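Local coordinates for protein with a SET domain within carboxy region (Cryptosporidium parvum, PDB 4LDG), which is the SET-domain-bearing C-terminal part of a longer protein and probably methylates a lysine of histone H4, at residues W123-Y128 with K233-E238; Y130-E135 with R242-S247; C192-F197 with N203-A208. All coordinates share one frame; numbering follows the deposited sequence.

Contact 1 (W123-Y128 with K233-E238); sequences WKKIIY and KVLMIE
The helical segment 123-128 passes strand 233-237 at an axis distance of 10.2 Å and an angle of 73°, bringing Lys125 and Leu235 closest in backbone register, with their CA atoms 8.0 Å apart. Leu235 is directed at the helix, and its two methyls divide the work. CD1 reaches the helix backbone, lying 4.0 Å from both Tyr128 C and Tyr128 CB, so that it touches the root of the tyrosine and not its ring. CD2 takes the other neighbour, meeting Lys125 CG at 3.9 Å. With CG opposite the backbone N (chi1 -179°) and the rest of the chain extended, Lys125 lays its methylene groups obliquely across the leucine; its more distal CE is still 4.2 Å from Leu235 CD2. A looser apolar touch comes from Lys233, whose CD lies 4.3 Å from Tyr128 CE2 at a slant to the ring. No hydrogen bond links the two segments: the tyrosine hydroxyl bonds to Asp161 O, and its ring also meets that of Phe244. Leu235 extends the seam along the helix to Lys129 and Ile132. This is alpha/beta packing: helix 121-134 lies steeply across one face of a three-stranded antiparallel SET-domain sheet, here against its outermost strand 230-237.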
loop_
_atom_site.group_PDB
_atom_site.type_symbol
_atom_site.label_atom_id
_atom_site.label_comp_id
_atom_site.label_asym_id
_atom_site.label_seq_id
_atom_site.Cartn_x
_atom_site.Cartn_y
_atom_site.Cartn_z
ATOM N N TRP A 123 -12.223 -13.778 5.088
ATOM C CA TRP A 123 -10.857 -13.972 5.528
ATOM C C TRP A 123 -9.852 -13.066 4.825
ATOM O O TRP A 123 -8.854 -12.721 5.408
ATOM C CB TRP A 123 -10.450 -15.448 5.452
ATOM C CG TRP A 123 -10.970 -16.195 6.587
ATOM C CD1 TRP A 123 -12.070 -16.975 6.601
ATOM C CD2 TRP A 123 -10.459 -16.198 7.926
ATOM N NE1 TRP A 123 -12.264 -17.489 7.838
ATOM C CE2 TRP A 123 -11.285 -17.036 8.675
ATOM C CE3 TRP A 123 -9.358 -15.603 8.551
ATOM C CZ2 TRP A 123 -11.070 -17.288 10.035
ATOM C CZ3 TRP A 123 -9.132 -15.875 9.921
ATOM C CH2 TRP A 123 -9.980 -16.696 10.633
ATOM N N LYS A 124 -10.111 -12.638 3.603
ATOM C CA LYS A 124 -9.264 -11.582 3.040
ATOM C C LYS A 124 -9.380 -10.276 3.813
ATOM O O LYS A 124 -8.366 -9.594 4.053
ATOM C CB LYS A 124 -9.616 -11.308 1.588
ATOM C CG LYS A 124 -9.246 -12.409 0.618
ATOM C CD LYS A 124 -9.941 -12.138 -0.710
ATOM C CE LYS A 124 -9.271 -12.919 -1.823
ATOM N NZ LYS A 124 -10.195 -13.007 -2.972
ATOM N N LYS A 125 -10.617 -9.919 4.175
ATOM C CA LYS A 125 -10.849 -8.743 4.994
ATOM C C LYS A 125 -10.083 -8.828 6.323
ATOM O O LYS A 125 -9.475 -7.857 6.757
ATOM C CB LYS A 125 -12.341 -8.569 5.280
ATOM C CG LYS A 125 -12.670 -7.328 6.118
ATOM C CD LYS A 125 -14.128 -7.251 6.556
ATOM C CE LYS A 125 -14.410 -5.881 7.166
ATOM N NZ LYS A 125 -15.759 -5.740 7.814
ATOM N N ILE A 126 -10.103 -9.984 6.962
ATOM C CA ILE A 126 -9.374 -10.151 8.208
ATOM C C ILE A 126 -7.893 -9.869 7.990
ATOM O O ILE A 126 -7.282 -9.107 8.733
ATOM C CB ILE A 126 -9.645 -11.545 8.822
ATOM C CG1 ILE A 126 -11.067 -11.539 9.418
ATOM C CG2 ILE A 126 -8.596 -11.922 9.863
ATOM C CD1 ILE A 126 -11.715 -12.897 9.530
ATOM N N ILE A 127 -7.326 -10.442 6.951
ATOM C CA ILE A 127 -5.913 -10.223 6.635
ATOM C C ILE A 127 -5.589 -8.761 6.274
ATOM O O ILE A 127 -4.599 -8.204 6.753
ATOM C CB ILE A 127 -5.457 -11.165 5.491
ATOM C CG1 ILE A 127 -5.640 -12.634 5.915
ATOM C CG2 ILE A 127 -3.999 -10.902 5.094
ATOM C CD1 ILE A 127 -4.792 -13.041 7.111
ATOM N N TYR A 128 -6.415 -8.132 5.458
ATOM C CA TYR A 128 -6.200 -6.741 5.085
ATOM C C TYR A 128 -6.225 -5.803 6.286
ATOM O O TYR A 128 -5.330 -4.978 6.483
ATOM C CB TYR A 128 -7.277 -6.325 4.059
ATOM C CG TYR A 128 -7.153 -7.023 2.706
ATOM C CD1 TYR A 128 -5.934 -7.459 2.223
ATOM C CD2 TYR A 128 -8.262 -7.217 1.911
ATOM C CE1 TYR A 128 -5.830 -8.053 0.999
ATOM C CE2 TYR A 128 -8.169 -7.840 0.681
ATOM C CZ TYR A 128 -6.940 -8.236 0.218
ATOM O OH TYR A 128 -6.838 -8.871 -1.026
ATOM N N LYS A 233 -9.027 -0.780 -2.638
ATOM C CA LYS A 233 -10.075 -1.268 -1.781
ATOM C C LYS A 233 -10.106 -0.345 -0.584
ATOM O O LYS A 233 -9.162 0.395 -0.350
ATOM C CB LYS A 233 -9.801 -2.715 -1.367
ATOM C CG LYS A 233 -10.177 -3.673 -2.466
ATOM C CD LYS A 233 -9.955 -5.116 -2.072
ATOM C CE LYS A 233 -10.336 -6.091 -3.199
ATOM N NZ LYS A 233 -11.509 -5.678 -4.031
ATOM N N VAL A 234 -11.212 -0.351 0.135
ATOM C CA VAL A 234 -11.350 0.459 1.341
ATOM C C VAL A 234 -11.858 -0.432 2.468
ATOM O O VAL A 234 -12.705 -1.274 2.236
ATOM C CB VAL A 234 -12.314 1.656 1.155
ATOM C CG1 VAL A 234 -12.558 2.360 2.487
ATOM C CG2 VAL A 234 -11.736 2.665 0.186
ATOM N N LEU A 235 -11.297 -0.251 3.657
ATOM C CA LEU A 235 -11.856 -0.781 4.885
ATOM C C LEU A 235 -12.188 0.373 5.792
ATOM O O LEU A 235 -11.348 1.260 6.015
ATOM C CB LEU A 235 -10.855 -1.669 5.627
ATOM C CG LEU A 235 -10.507 -3.044 5.044
ATOM C CD1 LEU A 235 -9.668 -3.828 6.045
ATOM C CD2 LEU A 235 -11.738 -3.848 4.644
ATOM N N MET A 236 -13.395 0.338 6.342
ATOM C CA MET A 236 -13.766 1.263 7.392
ATOM C C MET A 236 -13.255 0.669 8.685
ATOM O O MET A 236 -13.660 -0.420 9.037
ATOM C CB MET A 236 -15.285 1.441 7.458
ATOM C CG MET A 236 -15.889 1.925 6.152
ATOM S SD MET A 236 -15.266 3.525 5.586
ATOM C CE MET A 236 -15.936 4.583 6.865
ATOM N N ILE A 237 -12.342 1.374 9.350
ATOM C CA ILE A 237 -11.746 0.931 10.594
ATOM C C ILE A 237 -11.875 2.080 11.557
ATOM O O ILE A 237 -11.417 3.178 11.266
ATOM C CB ILE A 237 -10.273 0.577 10.428
ATOM C CG1 ILE A 237 -10.161 -0.700 9.621
ATOM C CG2 ILE A 237 -9.610 0.407 11.793
ATOM C CD1 ILE A 237 -8.768 -1.014 9.144
ATOM N N GLU A 238 -12.528 1.844 12.692
ATOM C CA GLU A 238 -12.695 2.875 13.712
ATOM C C GLU A 238 -13.233 4.190 13.106
ATOM O O GLU A 238 -12.760 5.282 13.407
ATOM C CB GLU A 238 -11.380 3.055 14.486
ATOM C CG GLU A 238 -11.045 1.851 15.371
ATOM C CD GLU A 238 -9.669 1.931 16.037
ATOM O OE1 GLU A 238 -8.667 1.432 15.443
ATOM O OE2 GLU A 238 -9.595 2.468 17.169
#

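Contact 2 (Y130-E135 with R242-S247)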
loop_
_atom_site.group_PDB
_atom_site.type_symbol
_atom_site.label_atom_id
_atom_site.label_comp_id
_atom_site.label_asym_id
_atom_site.label_seq_id
_atom_site.Cartn_x
_atom_site.Cartn_y
_atom_site.Cartn_z
ATOM N N TYR A 130 -5.675 -6.641 9.333
ATOM C CA TYR A 130 -4.468 -6.876 10.110
ATOM C C TYR A 130 -3.254 -6.163 9.512
ATOM O O TYR A 130 -2.464 -5.588 10.242
ATOM C CB TYR A 130 -4.193 -8.376 10.256
ATOM C CG TYR A 130 -3.064 -8.701 11.217
ATOM C CD1 TYR A 130 -3.314 -8.921 12.583
ATOM C CD2 TYR A 130 -1.763 -8.793 10.769
ATOM C CE1 TYR A 130 -2.302 -9.234 13.457
ATOM C CE2 TYR A 130 -0.726 -9.085 11.638
ATOM C CZ TYR A 130 -1.001 -9.298 12.984
ATOM O OH TYR A 130 0.038 -9.586 13.839
ATOM N N CYS A 131 -3.067 -6.239 8.197
ATOM C CA CYS A 131 -1.905 -5.562 7.553
ATOM C C CYS A 131 -1.987 -4.032 7.690
ATOM O O CYS A 131 -0.993 -3.354 7.957
ATOM C CB CYS A 131 -1.811 -5.919 6.087
ATOM S SG CYS A 131 -1.571 -7.666 5.725
ATOM N N ILE A 132 -3.184 -3.490 7.539
ATOM C CA ILE A 132 -3.351 -2.051 7.660
ATOM C C ILE A 132 -2.906 -1.573 9.039
ATOM O O ILE A 132 -2.150 -0.616 9.156
ATOM C CB ILE A 132 -4.800 -1.614 7.405
ATOM C CG1 ILE A 132 -5.108 -1.760 5.927
ATOM C CG2 ILE A 132 -4.972 -0.142 7.790
ATOM C CD1 ILE A 132 -6.562 -1.577 5.578
ATOM N N LEU A 133 -3.377 -2.253 10.083
ATOM C CA LEU A 133 -3.183 -1.773 11.456
ATOM C C LEU A 133 -1.824 -2.125 12.048
ATOM O O LEU A 133 -1.355 -1.418 12.922
ATOM C CB LEU A 133 -4.304 -2.285 12.356
ATOM C CG LEU A 133 -5.666 -1.635 12.098
ATOM C CD1 LEU A 133 -6.764 -2.381 12.793
ATOM C CD2 LEU A 133 -5.669 -0.179 12.537
ATOM N N ASN A 134 -1.189 -3.194 11.579
ATOM C CA ASN A 134 0.150 -3.561 12.067
ATOM C C ASN A 134 1.258 -3.209 11.079
ATOM O O ASN A 134 2.369 -3.666 11.227
ATOM C CB ASN A 134 0.187 -5.063 12.395
ATOM C CG ASN A 134 -0.760 -5.411 13.507
ATOM O OD1 ASN A 134 -0.576 -4.971 14.637
ATOM N ND2 ASN A 134 -1.806 -6.164 13.195
ATOM N N GLU A 135 0.931 -2.422 10.055
ATOM C CA GLU A 135 1.912 -1.877 9.107
ATOM C C GLU A 135 2.634 -2.950 8.316
ATOM O O GLU A 135 3.833 -2.872 8.123
ATOM C CB GLU A 135 2.938 -0.977 9.810
ATOM C CG GLU A 135 2.351 0.182 10.599
ATOM C CD GLU A 135 1.951 1.379 9.747
ATOM O OE1 GLU A 135 2.104 1.345 8.497
ATOM O OE2 GLU A 135 1.474 2.378 10.334
ATOM N N ARG A 242 -9.854 3.550 5.255
ATOM C CA ARG A 242 -8.450 3.297 4.971
ATOM C C ARG A 242 -8.367 2.727 3.573
ATOM O O ARG A 242 -8.919 1.622 3.292
ATOM C CB ARG A 242 -7.868 2.285 5.958
ATOM C CG ARG A 242 -8.184 2.615 7.416
ATOM C CD ARG A 242 -7.499 3.890 7.871
ATOM N NE ARG A 242 -6.055 3.667 7.898
ATOM C CZ ARG A 242 -5.359 3.275 8.961
ATOM N NH1 ARG A 242 -5.956 3.055 10.141
ATOM N NH2 ARG A 242 -4.058 3.079 8.845
ATOM N N LEU A 243 -7.652 3.455 2.707
ATOM C CA LEU A 243 -7.593 3.129 1.289
ATOM C C LEU A 243 -6.265 2.437 1.016
ATOM O O LEU A 243 -5.193 2.927 1.440
ATOM C CB LEU A 243 -7.717 4.423 0.467
ATOM C CG LEU A 243 -7.601 4.417 -1.073
ATOM C CD1 LEU A 243 -8.783 3.695 -1.714
ATOM C CD2 LEU A 243 -7.514 5.846 -1.586
ATOM N N PHE A 244 -6.333 1.312 0.295
ATOM C CA PHE A 244 -5.152 0.505 0.035
ATOM C C PHE A 244 -5.198 -0.193 -1.302
ATOM O O PHE A 244 -6.285 -0.376 -1.921
ATOM C CB PHE A 244 -4.895 -0.541 1.164
ATOM C CG PHE A 244 -5.990 -1.588 1.329
ATOM C CD1 PHE A 244 -5.841 -2.866 0.831
ATOM C CD2 PHE A 244 -7.158 -1.286 1.994
ATOM C CE1 PHE A 244 -6.848 -3.816 0.984
ATOM C CE2 PHE A 244 -8.169 -2.220 2.147
ATOM C CZ PHE A 244 -8.017 -3.485 1.648
ATOM N N PHE A 245 -3.997 -0.585 -1.740
ATOM C CA PHE A 245 -3.817 -1.286 -2.998
ATOM C C PHE A 245 -3.691 -2.779 -2.761
ATOM O O PHE A 245 -3.075 -3.210 -1.784
ATOM C CB PHE A 245 -2.545 -0.803 -3.646
ATOM C CG PHE A 245 -2.617 0.604 -4.150
ATOM C CD1 PHE A 245 -3.451 0.929 -5.188
ATOM C CD2 PHE A 245 -1.798 1.591 -3.610
ATOM C CE1 PHE A 245 -3.474 2.210 -5.685
ATOM C CE2 PHE A 245 -1.825 2.868 -4.094
ATOM C CZ PHE A 245 -2.665 3.175 -5.134
ATOM N N VAL A 246 -4.302 -3.567 -3.635
ATOM C CA VAL A 246 -4.025 -5.001 -3.700
ATOM C C VAL A 246 -3.678 -5.352 -5.127
ATOM O O VAL A 246 -4.089 -4.669 -6.048
ATOM C CB VAL A 246 -5.207 -5.850 -3.218
ATOM C CG1 VAL A 246 -5.546 -5.503 -1.780
ATOM C CG2 VAL A 246 -6.425 -5.650 -4.077
ATOM N N SER A 247 -2.893 -6.404 -5.309
ATOM C CA SER A 247 -2.451 -6.802 -6.632
ATOM C C SER A 247 -3.569 -7.492 -7.399
ATOM O O SER A 247 -4.354 -8.226 -6.827
ATOM C CB SER A 247 -1.266 -7.749 -6.508
ATOM O OG SER A 247 -1.630 -8.885 -5.731
#
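Tyr130 O, in the helical turn whose Ile132 lies against Arg242, accepts two hydrogen bonds from Asn134: one from the backbone N at 3.0 Å and one from the side-chain ND2 at 3.1 Å. The donors arrive from opposite faces of the carbonyl plane. The ND2 bond is bent, with an N-H...O angle of 136°, and the same amide nitrogen sits over the centre of the Tyr130 ring, so the asparagine is folded back on its own helix. It also reaches outward, ND2 to Ser91 OG and OD1 to Lys88 N. Next in the chain, Glu135 has left helical phi/psi, its positive phi and two bonds back into the last turn making a Schellman motif.

Across the contact, Ile132 buries more surface than any other residue, through two branches. CG2 lies over one face of the Arg242 guanidinium, displaced toward its rim, 3.5 Å from NH2 and 3.6 Å from CZ. CD1, at the end of the other branch, meets Phe244 CD2 at 3.6 Å, approaching the ring obliquely. This places the C-terminal turn of helix 121-134 on the central strand of the three-stranded antiparallel sheet 163-166, 240-247 and 230-237 of the SET domain.

Arg242 can turn its flat end to the isoleucine because its chain bends at both chi2 and chi3, each -67°. NE forms a salt bridge with Glu166 of the adjoining strand, a bond that should help fix the guanidinium's rotation with one face turned to the methyl. Leu133 CD2 adds a contact with Arg242 NH1 at 4.0 Å, the two side chains crossing at nearly a right angle. The Phe244 ring also meets that of Phe163, which Ile132 touches as well.

Contact 3 (C192-F197 with N203-A208)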
loop_
_atom_site.group_PDB
_atom_site.type_symbol
_atom_site.label_atom_id
_atom_site.label_comp_id
_atom_site.label_asym_id
_atom_site.label_seq_id
_atom_site.Cartn_x
_atom_site.Cartn_y
_atom_site.Cartn_z
ATOM N N CYS A 192 0.370 17.675 -6.984
ATOM C CA CYS A 192 -0.753 17.463 -6.127
ATOM C C CYS A 192 -1.100 15.986 -6.184
ATOM O O CYS A 192 -1.470 15.460 -7.238
ATOM C CB CYS A 192 -1.869 18.366 -6.614
ATOM S SG CYS A 192 -3.500 17.930 -6.076
ATOM N N TYR A 193 -0.924 15.309 -5.058
ATOM C CA TYR A 193 -1.162 13.883 -4.970
ATOM C C TYR A 193 -2.411 13.706 -4.125
ATOM O O TYR A 193 -2.330 13.387 -2.944
ATOM C CB TYR A 193 0.021 13.174 -4.296
ATOM C CG TYR A 193 1.349 13.176 -5.051
ATOM C CD1 TYR A 193 1.763 12.063 -5.763
ATOM C CD2 TYR A 193 2.208 14.268 -5.007
ATOM C CE1 TYR A 193 2.981 12.035 -6.424
ATOM C CE2 TYR A 193 3.427 14.256 -5.680
ATOM C CZ TYR A 193 3.808 13.130 -6.381
ATOM O OH TYR A 193 5.013 13.100 -7.044
ATOM N N MET A 194 -3.566 13.944 -4.723
ATOM C CA MET A 194 -4.818 13.864 -4.003
ATOM C C MET A 194 -5.653 12.780 -4.623
ATOM O O MET A 194 -5.663 12.598 -5.849
ATOM C CB MET A 194 -5.571 15.193 -4.033
ATOM C CG MET A 194 -4.819 16.336 -3.386
ATOM S SD MET A 194 -5.702 17.919 -3.318
ATOM C CE MET A 194 -7.038 17.588 -2.195
ATOM N N TYR A 195 -6.363 12.059 -3.767
ATOM C CA TYR A 195 -7.183 10.961 -4.216
ATOM C C TYR A 195 -8.601 11.119 -3.663
ATOM O O TYR A 195 -8.865 10.842 -2.475
ATOM C CB TYR A 195 -6.557 9.640 -3.783
ATOM C CG TYR A 195 -7.156 8.470 -4.472
ATOM C CD1 TYR A 195 -6.474 7.830 -5.477
ATOM C CD2 TYR A 195 -8.429 8.031 -4.171
ATOM C CE1 TYR A 195 -7.040 6.763 -6.143
ATOM C CE2 TYR A 195 -8.996 6.965 -4.828
ATOM C CZ TYR A 195 -8.311 6.342 -5.824
ATOM O OH TYR A 195 -8.851 5.270 -6.504
ATOM N N TYR A 196 -9.498 11.555 -4.540
ATOM C CA TYR A 196 -10.952 11.597 -4.267
ATOM C C TYR A 196 -11.555 10.218 -4.500
ATOM O O TYR A 196 -11.284 9.609 -5.532
ATOM C CB TYR A 196 -11.689 12.593 -5.188
ATOM C CG TYR A 196 -11.320 14.064 -4.971
ATOM C CD1 TYR A 196 -11.904 14.817 -3.945
ATOM C CD2 TYR A 196 -10.380 14.695 -5.768
ATOM C CE1 TYR A 196 -11.561 16.145 -3.727
ATOM C CE2 TYR A 196 -10.051 16.037 -5.564
ATOM C CZ TYR A 196 -10.647 16.756 -4.538
ATOM O OH TYR A 196 -10.323 18.090 -4.328
ATOM N N PHE A 197 -12.396 9.781 -3.558
ATOM C CA PHE A 197 -13.150 8.528 -3.623
ATOM C C PHE A 197 -14.428 8.598 -2.783
ATOM O O PHE A 197 -14.609 9.491 -1.933
ATOM C CB PHE A 197 -12.313 7.315 -3.144
ATOM C CG PHE A 197 -11.877 7.386 -1.698
ATOM C CD1 PHE A 197 -12.504 6.616 -0.722
ATOM C CD2 PHE A 197 -10.827 8.202 -1.315
ATOM C CE1 PHE A 197 -12.093 6.666 0.594
ATOM C CE2 PHE A 197 -10.425 8.288 0.004
ATOM C CZ PHE A 197 -11.056 7.506 0.963
ATOM N N ASN A 203 -18.250 11.050 0.527
ATOM C CA ASN A 203 -17.146 11.469 -0.317
ATOM C C ASN A 203 -15.960 11.867 0.519
ATOM O O ASN A 203 -16.096 12.602 1.490
ATOM C CB ASN A 203 -17.543 12.656 -1.189
ATOM C CG ASN A 203 -18.626 12.305 -2.190
ATOM O OD1 ASN A 203 -18.616 11.226 -2.798
ATOM N ND2 ASN A 203 -19.575 13.204 -2.352
ATOM N N TYR A 204 -14.787 11.364 0.146
ATOM C CA TYR A 204 -13.569 11.667 0.872
ATOM C C TYR A 204 -12.482 12.099 -0.101
ATOM O O TYR A 204 -12.597 11.928 -1.324
ATOM C CB TYR A 204 -13.076 10.445 1.651
ATOM C CG TYR A 204 -13.983 9.914 2.777
ATOM C CD1 TYR A 204 -13.826 10.339 4.083
ATOM C CD2 TYR A 204 -14.936 8.944 2.528
ATOM C CE1 TYR A 204 -14.618 9.836 5.119
ATOM C CE2 TYR A 204 -15.730 8.431 3.545
ATOM C CZ TYR A 204 -15.573 8.877 4.843
ATOM O OH TYR A 204 -16.370 8.357 5.853
ATOM N N CYS A 205 -11.432 12.679 0.452
ATOM C CA CYS A 205 -10.239 12.918 -0.301
ATOM C C CYS A 205 -9.035 12.614 0.582
ATOM O O CYS A 205 -8.999 13.033 1.730
ATOM C CB CYS A 205 -10.187 14.361 -0.786
ATOM S SG CYS A 205 -8.722 14.673 -1.806
ATOM N N ILE A 206 -8.062 11.873 0.052
ATOM C CA ILE A 206 -6.801 11.717 0.737
ATOM C C ILE A 206 -5.770 12.576 0.049
ATOM O O ILE A 206 -5.447 12.356 -1.129
ATOM C CB ILE A 206 -6.337 10.264 0.807
ATOM C CG1 ILE A 206 -7.233 9.478 1.775
ATOM C CG2 ILE A 206 -4.915 10.191 1.342
ATOM C CD1 ILE A 206 -7.255 7.982 1.528
ATOM N N ASP A 207 -5.269 13.566 0.791
ATOM C CA ASP A 207 -4.224 14.453 0.309
ATOM C C ASP A 207 -2.860 13.952 0.765
ATOM O O ASP A 207 -2.504 14.134 1.911
ATOM C CB ASP A 207 -4.429 15.893 0.818
ATOM C CG ASP A 207 -3.409 16.849 0.240
ATOM O OD1 ASP A 207 -2.646 16.391 -0.628
ATOM O OD2 ASP A 207 -3.342 18.040 0.658
ATOM N N ALA A 208 -2.091 13.364 -0.156
ATOM C CA ALA A 208 -0.712 12.921 0.122
ATOM C C ALA A 208 0.366 13.862 -0.478
ATOM O O ALA A 208 1.514 13.455 -0.687
ATOM C CB ALA A 208 -0.528 11.495 -0.400
#
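Phe197 leans over the partner strand of its hairpin toward Tyr204 and Ile206. Its CB lies in plane at the edge of the Tyr195 ring; a chi1 of 63° sets CG between the backbone N and the carbonyl carbon, tilting the ring across the strands. CD2 passes Tyr204 O, CE2 meets Ile206 CD1 at 3.5 Å, and the tip, CZ, rests 3.6 Å from Tyr204 CB. That methylene makes a CH-pi contact over the ring face, 4.0 Å from the centroid. The Phe197 and Tyr204 rings are nearly parallel but barely overlap.

The backbones of strands 194-199 and 202-207 form an antiparallel hairpin of the SET domain. Phe197 with Tyr204 and Tyr195 with Ile206 are hydrogen-bonded pairs, and the Ala208 N to Tyr193 O bond of 2.8 Å prolongs the pairing. Tyr195 and Ile206 touch Leu243, and Phe197 and Tyr204 touch Pro241, both of strand 240-247. The other face carries Met194, Tyr196, Cys205 and Asp207 and packs on helix 175-187 through Tyr196 and Asp207. There Cys205 SG stands over the centre of the Tyr196 ring, 3.8 Å from its centroid and 13° off the normal, while Met194 CE touches the same sulfur at 3.4 Å. Asp207 and Tyr196 send their polar ends to Tyr185 and Glu182. All the hydrogen bonds between the two segments are thus backbone bonds, while dispersion, CH-pi and sulfur-aromatic contacts join the side chains.

How the contacts relate
Contacts 1 and 2 have centres about 7 Å apart and share helix 121-134, which meets the neighbouring strands 230-237 and 240-247 of one sheet. Contact 3 lies about 19 Å from the centre of contact 1 and 17 Å from that of contact 2, in a second antiparallel sheet. Along the chain both helical segments come first, then the complete hairpin of contact 3, then the two strand segments, so contacts 1 and 2 interleave. Strand 240-247 joins the regions: Phe244 faces the helix, whereas Leu243 CD2 packs 3.5 Å from Tyr195 CD2. One sheet of the SET domain is thereby held between helix 121-134 and the hairpin.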